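Local coordinates for protein TRAP dicarboxylate transporter, DctP subunit (Anaerococcus prevoti, PDB 4N91) that binds D-glucuronate, in either anomeric form, and probably serves as the solute-binding component of a TRAP transporter, at residues Ser153-Thr158 with Tyr232-His237; Pro162-Glu167 with Glu294-Asp299; Asn216-Thr221 with Asp282-Lys287. All coordinates share one frame; numbering follows the deposited sequence. Where two conformers were deposited one is given.

Interaction 1 (Ser153-Thr158 with Tyr232-His237); sequences SRSFYT and YSYDMH. With BDP (beta-D-glucopyranuronic acid), chain C.
In the mixed four-stranded sheet of this solute-binding protein, strands 154-158 and 231-238 are antiparallel neighbours, and Phe156 and Ser233 join them by a backbone bond. Ser233 N gives its hydrogen to Phe156 O at 2.9 Å, nearly straight. Tyr157 and Tyr232 form a non-hydrogen-bonded pair, and their rings meet rim to rim, with planes 11° apart. Between Ser233 and His237 side chains carry the bonding; then His237 N gives a weak backbone bond to Arg154 O. Ser155 OG, anti to its carbonyl carbon (chi1 -73°), accepts from Met236 N at 2.9 Å. Asp235 OD1 takes the hydrogen of Phe156 N at 3.0 Å, so a carboxylate stands in for a strand carbonyl. Its other oxygen, OD2, receives a very short bond from His237 ND1 in the same segment. The two bonds use both carboxylate oxygens and should hold the group in place. The imidazole is gripped at its other nitrogen too, since His237 NE2 bonds to Glu214. Arg154 O lies over the imidazole face, while His237 CE1 sits 3.6 Å above the centre of the Phe156 ring, the two rings being oblique. A water ties Ser155 OG, Tyr232 OH and, weakly, Ser153 O; Tyr232 OH also bonds to Asn215 O. Arg154 turns away from the strand pair. Its chain bends at chi3 (71°), and NE forms a salt bridge with Glu214. The guanidinium meets the sugar edge-on. NH2 donates to O6B of the beta-D-glucuronate at 3.0 Å and NH1 to the ring oxygen O5 at 3.2 Å. Glu214 thus positions the arginine from the second shell and links it to His237. Arginines on the substrate carboxylate are a hallmark of TRAP solute-binding proteins; Arg154 shares the sugar with Arg175.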
loop_
_atom_site.group_PDB
_atom_site.type_symbol
_atom_site.label_atom_id
_atom_site.label_comp_id
_atom_site.label_asym_id
_atom_site.label_seq_id
_atom_site.Cartn_x
_atom_site.Cartn_y
_atom_site.Cartn_z
ATOM N N SER A 153 -5.777 3.038 -6.215
ATOM C CA SER A 153 -5.937 1.721 -6.803
ATOM C C SER A 153 -4.742 1.417 -7.708
ATOM O O SER A 153 -4.081 2.334 -8.193
ATOM C CB SER A 153 -7.233 1.624 -7.627
ATOM O OG SER A 153 -7.172 2.466 -8.760
ATOM N N ARG A 154 -4.468 0.129 -7.896
ATOM C CA ARG A 154 -3.345 -0.310 -8.700
ATOM C C ARG A 154 -3.822 -0.792 -10.057
ATOM O O ARG A 154 -4.768 -1.577 -10.159
ATOM C CB ARG A 154 -2.577 -1.420 -7.986
ATOM C CG ARG A 154 -2.044 -0.952 -6.637
ATOM C CD ARG A 154 -1.340 -1.998 -5.896
ATOM N NE ARG A 154 -0.035 -2.380 -6.444
ATOM C CZ ARG A 154 1.128 -1.890 -6.037
ATOM N NH1 ARG A 154 1.179 -0.939 -5.106
ATOM N NH2 ARG A 154 2.250 -2.358 -6.569
ATOM N N SER A 155 -3.173 -0.295 -11.098
ATOM C CA SER A 155 -3.456 -0.656 -12.469
ATOM C C SER A 155 -2.153 -0.890 -13.225
ATOM O O SER A 155 -1.129 -0.324 -12.853
ATOM C CB SER A 155 -4.168 0.496 -13.157
ATOM O OG SER A 155 -5.505 0.616 -12.708
ATOM N N PHE A 156 -2.226 -1.627 -14.341
ATOM C CA PHE A 156 -1.044 -1.936 -15.151
ATOM C C PHE A 156 -0.545 -0.756 -15.968
ATOM O O PHE A 156 -1.328 -0.007 -16.567
ATOM C CB PHE A 156 -1.354 -3.117 -16.076
ATOM C CG PHE A 156 -1.551 -4.403 -15.334
ATOM C CD1 PHE A 156 -0.498 -4.993 -14.688
ATOM C CD2 PHE A 156 -2.804 -5.015 -15.266
ATOM C CE1 PHE A 156 -0.678 -6.162 -13.961
ATOM C CE2 PHE A 156 -2.977 -6.171 -14.559
ATOM C CZ PHE A 156 -1.924 -6.744 -13.899
ATOM N N TYR A 157 0.768 -0.624 -16.044
ATOM C CA TYR A 157 1.376 0.280 -17.018
ATOM C C TYR A 157 2.568 -0.424 -17.646
ATOM O O TYR A 157 3.262 -1.224 -17.020
ATOM C CB TYR A 157 1.778 1.624 -16.412
ATOM C CG TYR A 157 2.572 1.600 -15.109
ATOM C CD1 TYR A 157 1.925 1.567 -13.882
ATOM C CD2 TYR A 157 3.966 1.640 -15.108
ATOM C CE1 TYR A 157 2.634 1.591 -12.690
ATOM C CE2 TYR A 157 4.681 1.645 -13.934
ATOM C CZ TYR A 157 4.010 1.631 -12.721
ATOM O OH TYR A 157 4.705 1.665 -11.530
ATOM N N THR A 158 2.775 -0.136 -18.926
ATOM C CA THR A 158 3.750 -0.830 -19.710
ATOM C C THR A 158 4.475 0.133 -20.652
ATOM O O THR A 158 4.012 1.234 -20.924
ATOM C CB THR A 158 3.049 -1.889 -20.565
ATOM O OG1 THR A 158 1.982 -1.250 -21.273
ATOM C CG2 THR A 158 2.461 -3.017 -19.709
ATOM N N TYR A 232 -0.876 3.549 -19.514
ATOM C CA TYR A 232 -1.417 3.272 -18.192
ATOM C C TYR A 232 -2.866 2.890 -18.364
ATOM O O TYR A 232 -3.677 3.701 -18.809
ATOM C CB TYR A 232 -1.264 4.474 -17.268
ATOM C CG TYR A 232 -1.671 4.229 -15.815
ATOM C CD1 TYR A 232 -2.991 4.245 -15.429
ATOM C CD2 TYR A 232 -0.721 4.014 -14.835
ATOM C CE1 TYR A 232 -3.369 4.047 -14.110
ATOM C CE2 TYR A 232 -1.095 3.788 -13.504
ATOM C CZ TYR A 232 -2.435 3.820 -13.159
ATOM O OH TYR A 232 -2.820 3.612 -11.870
ATOM N N SER A 233 -3.183 1.649 -18.010
ATOM C CA SER A 233 -4.473 1.050 -18.303
ATOM C C SER A 233 -5.270 0.738 -17.021
ATOM O O SER A 233 -4.885 -0.125 -16.251
ATOM C CB SER A 233 -4.263 -0.227 -19.115
ATOM O OG SER A 233 -5.498 -0.863 -19.408
ATOM N N TYR A 234 -6.387 1.432 -16.830
ATOM C CA TYR A 234 -7.135 1.404 -15.589
ATOM C C TYR A 234 -7.943 0.128 -15.371
ATOM O O TYR A 234 -9.187 0.155 -15.348
ATOM C CB TYR A 234 -8.057 2.615 -15.531
ATOM C CG TYR A 234 -7.430 3.929 -15.080
ATOM C CD1 TYR A 234 -7.156 4.156 -13.738
ATOM C CD2 TYR A 234 -7.161 4.955 -15.967
ATOM C CE1 TYR A 234 -6.626 5.335 -13.303
ATOM C CE2 TYR A 234 -6.608 6.153 -15.530
ATOM C CZ TYR A 234 -6.365 6.335 -14.185
ATOM O OH TYR A 234 -5.864 7.521 -13.735
ATOM N N ASP A 235 -7.245 -0.983 -15.214
ATOM C CA ASP A 235 -7.918 -2.223 -14.870
ATOM C C ASP A 235 -8.285 -2.238 -13.379
ATOM O O ASP A 235 -9.175 -2.978 -12.969
ATOM C CB ASP A 235 -7.077 -3.426 -15.244
ATOM C CG ASP A 235 -5.845 -3.563 -14.391
ATOM O OD1 ASP A 235 -5.027 -2.629 -14.428
ATOM O OD2 ASP A 235 -5.692 -4.598 -13.692
HETATM N N MSE A 236 -7.582 -1.423 -12.587
HETATM C CA MSE A 236 -7.866 -1.209 -11.153
HETATM C C MSE A 236 -8.078 -2.520 -10.368
HETATM O O MSE A 236 -9.099 -2.719 -9.671
HETATM C CB MSE A 236 -9.059 -0.250 -11.004
HETATM C CG MSE A 236 -8.765 1.137 -11.552
HETATM SE SE MSE A 236 -10.331 2.297 -11.600
HETATM C CE MSE A 236 -10.524 2.511 -9.677
ATOM N N HIS A 237 -7.080 -3.394 -10.433
ATOM C CA HIS A 237 -7.223 -4.743 -9.901
ATOM C C HIS A 237 -7.208 -4.817 -8.393
ATOM O O HIS A 237 -7.777 -5.750 -7.822
ATOM C CB HIS A 237 -6.182 -5.705 -10.472
ATOM C CG HIS A 237 -4.790 -5.162 -10.510
ATOM N ND1 HIS A 237 -4.230 -4.677 -11.668
ATOM C CD2 HIS A 237 -3.827 -5.068 -9.562
ATOM C CE1 HIS A 237 -2.998 -4.279 -11.433
ATOM N NE2 HIS A 237 -2.724 -4.508 -10.166
HETATM C C1 BDP C . 2.862 2.328 -3.510
HETATM C C2 BDP C . 2.686 2.104 -2.079
HETATM C C3 BDP C . 3.997 1.740 -1.444
HETATM C C4 BDP C . 4.552 0.563 -2.036
HETATM C C5 BDP C . 4.674 0.761 -3.497
HETATM C C6 BDP C . 5.123 -0.533 -4.222
HETATM O O2 BDP C . 2.418 3.476 -1.588
HETATM O O3 BDP C . 3.818 1.555 -0.001
HETATM O O4 BDP C . 5.716 0.177 -1.510
HETATM O O5 BDP C . 3.377 1.126 -4.085
HETATM O O6A BDP C . 6.192 -1.032 -3.809
HETATM O O1 BDP C . 1.532 2.393 -4.086
HETATM O O6B BDP C . 4.547 -0.863 -5.284
HETATM O O HOH W 1 -5.416 2.752 -10.996
#

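Interaction 2 (Pro162-Glu167 with Glu294-Asp299)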
loop_
_atom_site.group_PDB
_atom_site.type_symbol
_atom_site.label_atom_id
_atom_site.label_comp_id
_atom_site.label_asym_id
_atom_site.label_seq_id
_atom_site.Cartn_x
_atom_site.Cartn_y
_atom_site.Cartn_z
ATOM N N PRO A 162 0.252 -1.492 -25.285
ATOM C CA PRO A 162 -0.849 -1.190 -24.385
ATOM C C PRO A 162 -1.564 -2.442 -23.896
ATOM O O PRO A 162 -1.677 -3.428 -24.623
ATOM C CB PRO A 162 -1.784 -0.334 -25.258
ATOM C CG PRO A 162 -1.451 -0.697 -26.647
ATOM C CD PRO A 162 0.004 -0.970 -26.651
ATOM N N VAL A 163 -2.063 -2.384 -22.675
ATOM C CA VAL A 163 -2.859 -3.475 -22.113
ATOM C C VAL A 163 -4.343 -3.140 -22.227
ATOM O O VAL A 163 -4.834 -2.163 -21.639
ATOM C CB VAL A 163 -2.457 -3.731 -20.648
ATOM C CG1 VAL A 163 -3.318 -4.836 -20.047
ATOM C CG2 VAL A 163 -0.967 -4.069 -20.577
ATOM N N ASN A 164 -5.042 -3.931 -23.026
ATOM C CA ASN A 164 -6.492 -3.820 -23.162
ATOM C C ASN A 164 -7.272 -4.969 -22.500
ATOM O O ASN A 164 -8.451 -4.814 -22.156
ATOM C CB ASN A 164 -6.846 -3.750 -24.629
ATOM C CG ASN A 164 -6.273 -2.521 -25.291
ATOM O OD1 ASN A 164 -5.369 -2.603 -26.141
ATOM N ND2 ASN A 164 -6.775 -1.373 -24.889
ATOM N N SER A 165 -6.608 -6.110 -22.356
ATOM C CA SER A 165 -7.191 -7.279 -21.707
ATOM C C SER A 165 -6.049 -8.139 -21.183
ATOM O O SER A 165 -4.887 -7.911 -21.506
ATOM C CB SER A 165 -8.050 -8.074 -22.679
ATOM O OG SER A 165 -7.234 -8.704 -23.642
ATOM N N PRO A 166 -6.374 -9.138 -20.363
ATOM C CA PRO A 166 -5.343 -10.005 -19.801
ATOM C C PRO A 166 -4.399 -10.622 -20.827
ATOM O O PRO A 166 -3.209 -10.742 -20.531
ATOM C CB PRO A 166 -6.170 -11.077 -19.063
ATOM C CG PRO A 166 -7.378 -10.361 -18.660
ATOM C CD PRO A 166 -7.703 -9.442 -19.811
ATOM N N GLU A 167 -4.882 -11.000 -22.013
ATOM C CA GLU A 167 -3.978 -11.611 -22.992
ATOM C C GLU A 167 -2.785 -10.714 -23.395
ATOM O O GLU A 167 -1.740 -11.226 -23.792
ATOM C CB GLU A 167 -4.744 -12.101 -24.239
ATOM C CG GLU A 167 -5.426 -11.014 -25.022
ATOM C CD GLU A 167 -6.266 -11.566 -26.171
ATOM O OE1 GLU A 167 -5.676 -12.033 -27.165
ATOM O OE2 GLU A 167 -7.513 -11.540 -26.072
ATOM N N GLU A 294 -0.351 7.995 -21.899
ATOM C CA GLU A 294 -1.691 7.762 -22.382
ATOM C C GLU A 294 -2.470 6.890 -21.426
ATOM O O GLU A 294 -2.045 5.783 -21.062
ATOM C CB GLU A 294 -1.649 7.137 -23.772
ATOM C CG GLU A 294 -3.039 6.772 -24.315
ATOM C CD GLU A 294 -2.966 6.112 -25.661
ATOM O OE1 GLU A 294 -1.887 6.181 -26.283
ATOM O OE2 GLU A 294 -3.983 5.534 -26.103
ATOM N N PHE A 295 -3.618 7.392 -20.988
ATOM C CA PHE A 295 -4.476 6.633 -20.106
ATOM C C PHE A 295 -5.490 5.847 -20.932
ATOM O O PHE A 295 -6.100 6.368 -21.864
ATOM C CB PHE A 295 -5.146 7.559 -19.081
ATOM C CG PHE A 295 -4.185 8.135 -18.089
ATOM C CD1 PHE A 295 -3.744 7.367 -17.033
ATOM C CD2 PHE A 295 -3.717 9.427 -18.208
ATOM C CE1 PHE A 295 -2.860 7.860 -16.114
ATOM C CE2 PHE A 295 -2.806 9.934 -17.303
ATOM C CZ PHE A 295 -2.374 9.147 -16.239
ATOM N N ILE A 296 -5.598 4.569 -20.617
ATOM C CA ILE A 296 -6.538 3.658 -21.243
ATOM C C ILE A 296 -7.568 3.190 -20.217
ATOM O O ILE A 296 -7.244 3.038 -19.030
ATOM C CB ILE A 296 -5.781 2.448 -21.828
ATOM C CG1 ILE A 296 -4.781 2.933 -22.887
ATOM C CG2 ILE A 296 -6.752 1.439 -22.410
ATOM C CD1 ILE A 296 -3.799 1.870 -23.306
ATOM N N TYR A 297 -8.816 3.004 -20.676
ATOM C CA TYR A 297 -9.926 2.608 -19.804
ATOM C C TYR A 297 -10.505 1.298 -20.285
ATOM O O TYR A 297 -11.528 1.279 -20.984
ATOM C CB TYR A 297 -10.990 3.725 -19.780
ATOM C CG TYR A 297 -10.380 5.040 -19.368
ATOM C CD1 TYR A 297 -10.285 5.387 -18.039
ATOM C CD2 TYR A 297 -9.836 5.900 -20.309
ATOM C CE1 TYR A 297 -9.691 6.584 -17.657
ATOM C CE2 TYR A 297 -9.239 7.098 -19.930
ATOM C CZ TYR A 297 -9.168 7.419 -18.594
ATOM O OH TYR A 297 -8.567 8.602 -18.211
ATOM N N PRO A 298 -9.848 0.185 -19.933
ATOM C CA PRO A 298 -10.246 -1.110 -20.471
ATOM C C PRO A 298 -11.502 -1.647 -19.800
ATOM O O PRO A 298 -11.869 -1.233 -18.700
ATOM C CB PRO A 298 -9.053 -1.999 -20.120
ATOM C CG PRO A 298 -8.525 -1.404 -18.834
ATOM C CD PRO A 298 -8.676 0.080 -19.037
ATOM N N ASP A 299 -12.146 -2.583 -20.477
ATOM C CA ASP A 299 -13.205 -3.373 -19.890
ATOM C C ASP A 299 -12.605 -4.182 -18.739
ATOM O O ASP A 299 -11.683 -4.967 -18.940
ATOM C CB ASP A 299 -13.755 -4.277 -20.979
ATOM C CG ASP A 299 -14.878 -5.166 -20.496
ATOM O OD1 ASP A 299 -15.334 -5.025 -19.334
ATOM O OD2 ASP A 299 -15.301 -6.006 -21.309
HETATM O O HOH W 2 -10.495 -6.217 -21.120
HETATM O O HOH W 3 -10.762 -3.303 -23.029
#
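Ile296 reaches Pro162 and Asn164 with its two branches. Its CG1 lies anti to the carbonyl carbon (chi1 -61°), and chi2 is extended. CD1 ends 3.6 Å from Pro162 CB, the apolar part of the contact. The other branch, CG2, meets Asn164 ND2 at 3.7 Å. The two side chains cross at about a right angle, and this touch is packing without a hydrogen bond. The contact lies at the surface, where the loop after strand 154-158 runs beside strand 294-296, an outermost strand of the four-stranded sheet. Between them Ser233 of strand 231-238 bonds through OG to Val163 O and packs against Pro298. Pro298 CB comes to 3.5 Å from Asn164 O, the carbonyl nearest to that ring. No direct hydrogen bond joins the two segments, but two waters bridge them. Both donate to Asn164 O, one at 2.7 Å and the other at 2.9 Å. The first also donates to Asp299 O, and the second accepts from Asp299 N. The Asp299 side chain turns instead to Lys301 N, which OD1 caps at the start of helix 301-317.

Interaction 3 (Asn216-Thr221 with Asp282-Lys287)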
loop_
_atom_site.group_PDB
_atom_site.type_symbol
_atom_site.label_atom_id
_atom_site.label_comp_id
_atom_site.label_asym_id
_atom_site.label_seq_id
_atom_site.Cartn_x
_atom_site.Cartn_y
_atom_site.Cartn_z
ATOM N N ASN A 216 -0.627 2.822 -8.484
ATOM C CA ASN A 216 -1.360 4.050 -8.648
ATOM C C ASN A 216 -0.594 5.047 -9.524
ATOM O O ASN A 216 0.541 4.804 -9.936
ATOM C CB ASN A 216 -1.707 4.652 -7.290
ATOM C CG ASN A 216 -0.481 5.007 -6.467
ATOM O OD1 ASN A 216 0.463 5.675 -6.952
ATOM N ND2 ASN A 216 -0.454 4.524 -5.228
ATOM N N GLU A 217 -1.212 6.185 -9.798
ATOM C CA GLU A 217 -0.651 7.159 -10.718
ATOM C C GLU A 217 0.591 7.888 -10.211
ATOM O O GLU A 217 1.364 8.395 -11.013
ATOM C CB GLU A 217 -1.710 8.173 -11.111
ATOM C CG GLU A 217 -2.956 7.540 -11.722
ATOM C CD GLU A 217 -4.075 7.237 -10.726
ATOM O OE1 GLU A 217 -3.812 6.887 -9.551
ATOM O OE2 GLU A 217 -5.258 7.363 -11.148
HETATM N N MSE A 218 0.778 7.922 -8.897
HETATM C CA MSE A 218 1.905 8.634 -8.312
HETATM C C MSE A 218 3.235 7.979 -8.673
HETATM O O MSE A 218 4.274 8.634 -8.709
HETATM C CB MSE A 218 1.729 8.765 -6.797
HETATM C CG MSE A 218 0.835 9.904 -6.386
HETATM SE SE MSE A 218 1.844 11.516 -6.573
HETATM C CE MSE A 218 2.705 11.785 -4.849
ATOM N N SER A 219 3.212 6.684 -8.964
ATOM C CA SER A 219 4.411 5.993 -9.425
ATOM C C SER A 219 4.925 6.593 -10.711
ATOM O O SER A 219 6.125 6.567 -10.961
ATOM C CB SER A 219 4.135 4.502 -9.681
ATOM O OG SER A 219 4.094 3.783 -8.449
ATOM N N LEU A 220 4.024 7.054 -11.570
ATOM C CA LEU A 220 4.419 7.546 -12.875
ATOM C C LEU A 220 5.230 8.830 -12.763
ATOM O O LEU A 220 6.121 9.075 -13.557
ATOM C CB LEU A 220 3.191 7.859 -13.732
ATOM C CG LEU A 220 2.281 6.679 -14.071
ATOM C CD1 LEU A 220 1.003 7.148 -14.745
ATOM C CD2 LEU A 220 3.034 5.702 -14.963
ATOM N N THR A 221 4.873 9.648 -11.781
ATOM C CA THR A 221 5.367 11.023 -11.712
ATOM C C THR A 221 6.387 11.145 -10.590
ATOM O O THR A 221 7.562 11.416 -10.848
ATOM C CB THR A 221 4.194 12.017 -11.565
ATOM O OG1 THR A 221 3.392 11.649 -10.424
ATOM C CG2 THR A 221 3.334 12.021 -12.824
ATOM N N ASP A 282 -4.579 13.856 -8.123
ATOM C CA ASP A 282 -5.068 14.757 -9.177
ATOM C C ASP A 282 -3.912 15.401 -9.921
ATOM O O ASP A 282 -3.888 15.409 -11.156
ATOM C CB ASP A 282 -5.953 15.853 -8.581
ATOM C CG ASP A 282 -7.342 15.363 -8.256
ATOM O OD1 ASP A 282 -7.708 14.251 -8.702
ATOM O OD2 ASP A 282 -8.068 16.096 -7.553
ATOM N N LYS A 283 -2.942 15.941 -9.181
ATOM C CA LYS A 283 -1.780 16.543 -9.813
ATOM C C LYS A 283 -0.960 15.508 -10.585
ATOM O O LYS A 283 -0.355 15.828 -11.618
ATOM C CB LYS A 283 -0.899 17.246 -8.775
ATOM C CG LYS A 283 -1.610 18.411 -8.082
ATOM C CD LYS A 283 -0.627 19.348 -7.402
ATOM C CE LYS A 283 -1.329 20.345 -6.477
ATOM N NZ LYS A 283 -0.520 20.566 -5.232
ATOM N N ALA A 284 -0.907 14.277 -10.075
ATOM C CA ALA A 284 -0.137 13.231 -10.735
ATOM C C ALA A 284 -0.758 12.896 -12.087
ATOM O O ALA A 284 -0.054 12.733 -13.097
ATOM C CB ALA A 284 -0.056 12.007 -9.868
ATOM N N LYS A 285 -2.074 12.818 -12.133
ATOM C CA LYS A 285 -2.728 12.489 -13.399
ATOM C C LYS A 285 -2.399 13.556 -14.447
ATOM O O LYS A 285 -2.143 13.231 -15.599
ATOM C CB LYS A 285 -4.238 12.381 -13.240
ATOM C CG LYS A 285 -4.704 11.204 -12.402
ATOM C CD LYS A 285 -6.218 11.239 -12.295
ATOM C CE LYS A 285 -6.714 10.496 -11.095
ATOM N NZ LYS A 285 -8.188 10.655 -10.983
ATOM N N GLU A 286 -2.404 14.823 -14.038
ATOM C CA GLU A 286 -2.155 15.922 -14.963
ATOM C C GLU A 286 -0.699 15.919 -15.438
ATOM O O GLU A 286 -0.411 16.066 -16.638
ATOM C CB GLU A 286 -2.520 17.250 -14.299
ATOM C CG GLU A 286 -1.921 18.488 -14.980
ATOM C CD GLU A 286 -2.449 18.703 -16.385
ATOM O OE1 GLU A 286 -3.466 18.068 -16.742
ATOM O OE2 GLU A 286 -1.846 19.508 -17.135
ATOM N N LYS A 287 0.223 15.747 -14.502
ATOM C CA LYS A 287 1.636 15.728 -14.821
ATOM C C LYS A 287 1.968 14.526 -15.728
ATOM O O LYS A 287 2.741 14.651 -16.680
ATOM C CB LYS A 287 2.461 15.714 -13.535
ATOM C CG LYS A 287 3.948 15.461 -13.721
ATOM C CD LYS A 287 4.722 16.706 -14.130
ATOM C CE LYS A 287 6.177 16.359 -14.470
ATOM N NZ LYS A 287 6.780 15.376 -13.511
#
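Ala284 packs its methyl group against Met218 and Thr221, where the short, weakly bonded helix at about 218-221 meets the long helix 256-290. Apolar and close-packing contacts dominate. Ala284 CB lies 3.5 Å from Thr221 OG1 and, in the conformer described, 3.8 Å from the selenium SE of Met218, a selenomethionine. Both branches of Thr221 meet Ala284, and CG2 reaches Lys287 as well. OG1 sits between its backbone N and carbonyl carbon (chi1 55°), near the alanine. CG2 touches Ala284 O at 3.5 Å and Lys287 CG at 3.6 Å. The Thr221 and Lys287 side chains run alongside each other, pointing opposite ways. An alanine in place of Thr221 would probably open a gap beside Ala284 and leave the aliphatic part of Lys287 freer to move.

The charged pair is looser. Glu217 and Lys285 cross obliquely, and Glu217 OE2 rests against Lys285 CE at 3.5 Å. The ammonium NZ of Lys285 is 4.4 Å from that same OE2, too far for a salt bridge, though the opposite charges may still attract. The stronger partner of OE2 is the hydroxyl of Tyr234, to which it is hydrogen-bonded.

One weak capping bond lies within 216-221. Asn216 OD1 accepts it from Met218 N at 3.0 Å, at the turn leading into the short helix. Asn216 ND2 bonds to Ala151 O. Asn216 also touches bound beta-D-glucuronate, so the residue that caps this turn also lines the sugar pocket.

Helix 218-221 is wedged between helix 256-290 and the four-stranded sheet. Trp277 and Ala280 of the long helix add to the packing on Met218. From the sheet, Tyr157 of strand 154-158 and Tyr232 of strand 231-238 touch Leu220.

In the fold
Interaction 1 lies at the heart of the four-stranded sheet, with interaction 2 about 8 Å away and interaction 3 about 12 Å away, centre to centre. Interactions 2 and 3 are about 18 Å apart. Strands 231-238 and 294-296 are neighbours, so interactions 1 and 2 share the sheet. Along the chain the segments of interaction 1 alternate with those of each of the others, while interaction 3 is nested between the two ends of interaction 2. Helix 256-290 leads from interaction 3 to strand 294-296, where Phe295 packs near Lys285 and Leu220. Distant parts of the chain thus build one unit, whose Arg154 and Asn216 both reach the glucuronate pocket.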